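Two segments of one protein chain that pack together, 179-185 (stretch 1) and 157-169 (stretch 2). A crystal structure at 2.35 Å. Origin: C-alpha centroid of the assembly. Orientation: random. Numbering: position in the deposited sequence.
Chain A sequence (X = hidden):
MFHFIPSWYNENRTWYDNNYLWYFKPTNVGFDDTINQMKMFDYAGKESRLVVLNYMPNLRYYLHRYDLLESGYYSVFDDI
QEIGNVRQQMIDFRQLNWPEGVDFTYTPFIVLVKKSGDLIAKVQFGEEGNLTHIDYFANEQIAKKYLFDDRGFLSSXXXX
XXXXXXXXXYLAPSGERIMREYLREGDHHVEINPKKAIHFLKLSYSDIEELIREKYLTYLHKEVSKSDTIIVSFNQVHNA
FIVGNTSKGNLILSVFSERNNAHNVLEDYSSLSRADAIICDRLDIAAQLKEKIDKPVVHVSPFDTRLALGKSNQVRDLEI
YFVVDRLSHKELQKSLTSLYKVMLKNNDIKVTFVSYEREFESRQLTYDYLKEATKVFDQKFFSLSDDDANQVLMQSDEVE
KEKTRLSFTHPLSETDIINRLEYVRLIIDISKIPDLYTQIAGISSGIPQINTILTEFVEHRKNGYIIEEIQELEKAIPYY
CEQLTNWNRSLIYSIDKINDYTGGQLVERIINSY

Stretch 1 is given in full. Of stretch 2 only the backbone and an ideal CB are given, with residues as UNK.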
# COMPACT_ATOMS: atom_id res chain seq x y z
N MET A 179 21.90 -1.88 18.83
CA MET A 179 22.86 -1.83 17.74
C MET A 179 22.84 -0.45 17.11
O MET A 179 21.85 0.28 17.20
CB MET A 179 22.58 -2.90 16.68
CG MET A 179 21.27 -2.69 15.97
SD MET A 179 20.88 -3.89 14.72
CE MET A 179 19.25 -3.34 14.25
N ARG A 180 23.95 -0.11 16.47
CA ARG A 180 24.09 1.12 15.69
C ARG A 180 24.38 0.77 14.24
O ARG A 180 25.27 -0.05 13.97
CB ARG A 180 25.19 2.01 16.26
CG ARG A 180 25.65 3.10 15.30
CD ARG A 180 26.63 4.04 15.97
NE ARG A 180 26.14 4.48 17.27
CZ ARG A 180 26.76 5.37 18.03
NH1 ARG A 180 27.89 5.93 17.61
NH2 ARG A 180 26.24 5.72 19.21
N GLU A 181 23.63 1.36 13.32
CA GLU A 181 23.76 1.16 11.88
C GLU A 181 24.24 2.46 11.27
O GLU A 181 23.54 3.47 11.35
CB GLU A 181 22.43 0.74 11.24
CG GLU A 181 22.50 0.59 9.71
CD GLU A 181 21.12 0.48 9.03
OE1 GLU A 181 20.06 0.76 9.65
OE2 GLU A 181 21.10 0.10 7.85
N TYR A 182 25.42 2.44 10.66
CA TYR A 182 25.98 3.63 10.03
C TYR A 182 25.32 3.87 8.67
O TYR A 182 24.87 2.94 8.00
CB TYR A 182 27.51 3.50 9.91
CG TYR A 182 28.20 3.78 11.24
CD1 TYR A 182 28.28 2.80 12.22
CD2 TYR A 182 28.73 5.04 11.53
CE1 TYR A 182 28.89 3.04 13.45
CE2 TYR A 182 29.35 5.30 12.75
CZ TYR A 182 29.42 4.29 13.71
OH TYR A 182 30.02 4.54 14.92
N LEU A 183 25.29 5.16 8.26
CA LEU A 183 24.48 5.63 7.13
C LEU A 183 25.26 6.52 6.18
O LEU A 183 24.66 7.29 5.43
CB LEU A 183 23.24 6.38 7.64
CG LEU A 183 22.28 5.63 8.57
CD1 LEU A 183 21.18 6.56 9.07
CD2 LEU A 183 21.70 4.38 7.88
N ARG A 184 26.59 6.47 6.20
CA ARG A 184 27.38 7.34 5.34
C ARG A 184 27.75 6.63 4.05
O ARG A 184 27.65 5.41 3.93
CB ARG A 184 28.65 7.78 6.06
CG ARG A 184 28.36 8.72 7.20
CD ARG A 184 29.33 8.50 8.33
NE ARG A 184 29.26 9.55 9.33
CZ ARG A 184 29.70 9.40 10.58
NH1 ARG A 184 30.25 8.25 10.94
NH2 ARG A 184 29.61 10.40 11.44
N GLU A 185 28.16 7.42 3.06
CA GLU A 185 28.71 6.83 1.84
C GLU A 185 29.91 5.96 2.19
O GLU A 185 30.82 6.39 2.91
CB GLU A 185 29.10 7.93 0.86
CG GLU A 185 29.88 7.41 -0.35
CD GLU A 185 28.98 7.10 -1.55
OE1 GLU A 185 29.22 6.08 -2.23
OE2 GLU A 185 28.04 7.89 -1.81
N UNK A 157 16.84 6.24 17.10
CA UNK A 157 17.23 7.64 16.86
C UNK A 157 18.16 7.67 15.67
O UNK A 157 19.17 6.96 15.65
CB UNK A 157 17.90 8.26 18.09
N UNK A 158 17.86 8.52 14.70
CA UNK A 158 18.69 8.71 13.52
C UNK A 158 19.47 10.01 13.72
O UNK A 158 18.87 11.09 13.78
CB UNK A 158 17.85 8.75 12.24
N UNK A 159 20.79 9.91 13.82
CA UNK A 159 21.62 11.09 14.05
C UNK A 159 22.16 11.64 12.74
O UNK A 159 22.45 10.90 11.80
CB UNK A 159 22.78 10.76 15.00
N UNK A 160 22.32 12.96 12.70
CA UNK A 160 22.80 13.66 11.52
C UNK A 160 24.06 14.43 11.86
O UNK A 160 24.27 14.84 13.01
CB UNK A 160 21.73 14.60 10.97
N UNK A 161 24.90 14.66 10.86
CA UNK A 161 25.94 15.67 10.97
C UNK A 161 25.94 16.48 9.68
O UNK A 161 25.04 16.34 8.84
CB UNK A 161 27.31 15.04 11.23
N UNK A 162 26.91 17.37 9.54
CA UNK A 162 27.17 17.99 8.25
C UNK A 162 27.70 16.91 7.32
O UNK A 162 28.72 16.28 7.61
CB UNK A 162 28.15 19.15 8.37
N UNK A 163 27.00 16.67 6.22
CA UNK A 163 27.16 15.43 5.49
C UNK A 163 25.93 14.55 5.53
O UNK A 163 25.95 13.46 4.94
CB UNK A 163 28.36 14.66 6.04
N UNK A 164 24.86 14.98 6.22
CA UNK A 164 23.57 14.31 6.23
C UNK A 164 23.42 13.23 7.29
O UNK A 164 23.88 13.36 8.43
CB UNK A 164 23.32 13.69 4.85
N UNK A 165 22.75 12.15 6.90
CA UNK A 165 22.61 10.99 7.77
C UNK A 165 23.97 10.47 8.20
O UNK A 165 24.89 10.35 7.39
CB UNK A 165 21.82 9.88 7.07
N UNK A 166 24.12 10.21 9.49
CA UNK A 166 25.34 9.67 10.04
C UNK A 166 25.16 8.21 10.48
O UNK A 166 25.79 7.32 9.91
CB UNK A 166 25.80 10.53 11.22
N UNK A 167 24.27 7.94 11.44
CA UNK A 167 24.01 6.58 11.90
C UNK A 167 22.69 6.54 12.67
O UNK A 167 22.16 7.56 13.10
CB UNK A 167 25.16 6.07 12.77
N UNK A 168 22.21 5.32 12.89
CA UNK A 168 20.93 5.07 13.55
C UNK A 168 21.14 4.12 14.72
O UNK A 168 21.66 3.02 14.55
CB UNK A 168 19.91 4.50 12.57
N UNK A 169 20.72 4.55 15.91
CA UNK A 169 20.76 3.71 17.10
C UNK A 169 19.40 3.06 17.32
O UNK A 169 18.40 3.76 17.47
CB UNK A 169 21.17 4.53 18.33

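Stretch 2 is a hairpin, and its second strand, 164-169, runs antiparallel to strand 179-182 at 159°, the axes approaching to 4.5 Å. That strand therefore meets stretch 1 directly, and most of the evidence lies along it.

At position 157 the ideal CB has nothing of stretch 1 within 5.5 Å, so the contact sets no preference; the residue is Ile-157. At 158 the CB points sideways, 5.1 Å from CD1 of Leu-183. A medium apolar chain could close that gap, and Leu-158 does, its CD2 reaching 3.6 Å from Leu-183 CD1. Positions 159 and 160 again find no stretch 1 atom near the CB and leave the choice open; they hold Tyr-159 and Tyr-160, neither in contact.

Position 161 has its CB directed toward stretch 1, 5.2 Å from NH2 of Arg-184. A cation at that range invites an acceptor, with Asp, Glu, Asn or Gln all plausible. Asp-161 forms a salt bridge: Arg-184 NH2 donates to Asp-161 OD2 at 2.9 Å and 172°, the carboxylate oxygen lying near the guanidinium plane at its edge.

Positions 161 to 164 make a type II turn. The CB of 162 is out of reach, so polar residues would serve; it is Asn-162. At 163, phi/psi of 113/0 would jam a CB against the preceding carbonyl O, which calls for glycine, and Gly-163 is found. Positive phi (87°) at 164 also favours glycine, here Gly-164.

At 165 the CB points toward stretch 1, 3.8 Å from CB of Leu-183. Several chains with an aliphatic beginning would fit. The residue is Glu-165, whose CB keeps that 3.8 Å contact with Leu-183 CB.

At 166 the CB points away overall, yet lies 3.8 Å from NH2 of Arg-184. A small residue is the simplest fit, and Ala-166 is present. Its backbone does more: Leu-183 N donates to Ala-166 O at 2.8 Å.

Position 167 pairs with Tyr-182 in a non-hydrogen-bonded bridge, and its CB is 3.9 Å from Arg-180 CG, on the face shared by those two side chains. An aromatic or long aliphatic chain could cover the arginine; an acid could pair with it. Tyr-167 stacks its ring on the Arg-180 guanidinium, centres 4.0 Å apart and planes at 10°, while its CB sits over the Tyr-182 ring, 4.2 Å from the centroid.

Position 168 is hydrogen-bonded to Glu-181 through both backbone groups: N of 168 to Glu-181 O, 2.8 Å, and Glu-181 N to O of 168, 2.9 Å. Its CB lies 4.3 Å from Leu-183 CD1 on the Glu-181 face, where apolar or long polar chains would suit. Gln-168 brings its OE1 to 4.2 Å from Leu-183 CD1.

At 169, opposite Arg-180, the CB is 5.1 Å from Arg-180 NE, so a short acid is favoured, though Asn or Glu could serve. Asp-169 forms a salt bridge by two hydrogen bonds, Arg-180 NE to Asp-169 OD1 at 2.8 Å and Arg-180 NH2 to Asp-169 OD2 at 3.2 Å.

Stretch 2, residues 157-169: ILYYDNGGEAYQD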
# COMPACT_ATOMS: atom_id res chain seq x y z
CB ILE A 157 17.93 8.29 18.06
CG1 ILE A 157 17.09 8.22 19.32
CG2 ILE A 157 18.25 9.74 17.75
CD1 ILE A 157 17.91 8.56 20.54
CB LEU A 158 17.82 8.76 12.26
CG LEU A 158 18.49 8.37 10.93
CD1 LEU A 158 17.49 8.16 9.79
CD2 LEU A 158 19.55 9.42 10.55
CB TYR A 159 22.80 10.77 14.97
CG TYR A 159 22.39 10.47 16.39
CD1 TYR A 159 22.03 9.18 16.75
CD2 TYR A 159 22.33 11.48 17.35
CE1 TYR A 159 21.65 8.89 18.03
CE2 TYR A 159 21.95 11.20 18.66
CZ TYR A 159 21.61 9.90 18.99
OH TYR A 159 21.23 9.59 20.26
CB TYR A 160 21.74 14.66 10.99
CG TYR A 160 20.45 14.02 10.54
CD1 TYR A 160 19.44 13.73 11.45
CD2 TYR A 160 20.24 13.70 9.21
CE1 TYR A 160 18.25 13.13 11.04
CE2 TYR A 160 19.06 13.10 8.78
CZ TYR A 160 18.06 12.83 9.70
OH TYR A 160 16.89 12.24 9.28
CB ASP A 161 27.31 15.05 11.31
CG ASP A 161 27.69 13.90 10.40
OD1 ASP A 161 27.21 13.84 9.25
OD2 ASP A 161 28.48 13.05 10.85
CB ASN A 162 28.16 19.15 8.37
CG ASN A 162 27.90 20.01 9.59
OD1 ASN A 162 26.75 20.31 9.92
ND2 ASN A 162 28.97 20.43 10.26
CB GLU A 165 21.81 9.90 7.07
CG GLU A 165 20.37 10.33 6.78
CD GLU A 165 19.52 9.23 6.17
OE1 GLU A 165 20.08 8.39 5.44
OE2 GLU A 165 18.30 9.22 6.41
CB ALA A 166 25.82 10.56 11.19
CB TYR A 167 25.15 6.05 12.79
CG TYR A 167 25.46 6.97 13.96
CD1 TYR A 167 24.73 6.91 15.14
CD2 TYR A 167 26.46 7.92 13.87
CE1 TYR A 167 24.99 7.75 16.19
CE2 TYR A 167 26.73 8.77 14.93
CZ TYR A 167 26.00 8.68 16.08
OH TYR A 167 26.28 9.53 17.12
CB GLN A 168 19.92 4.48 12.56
CG GLN A 168 18.49 4.52 13.08
CD GLN A 168 17.49 4.92 12.00
OE1 GLN A 168 17.79 4.88 10.80
NE2 GLN A 168 16.29 5.31 12.42
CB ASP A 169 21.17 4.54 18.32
CG ASP A 169 22.62 4.96 18.28
OD1 ASP A 169 23.30 4.53 17.31
OD2 ASP A 169 23.08 5.68 19.19
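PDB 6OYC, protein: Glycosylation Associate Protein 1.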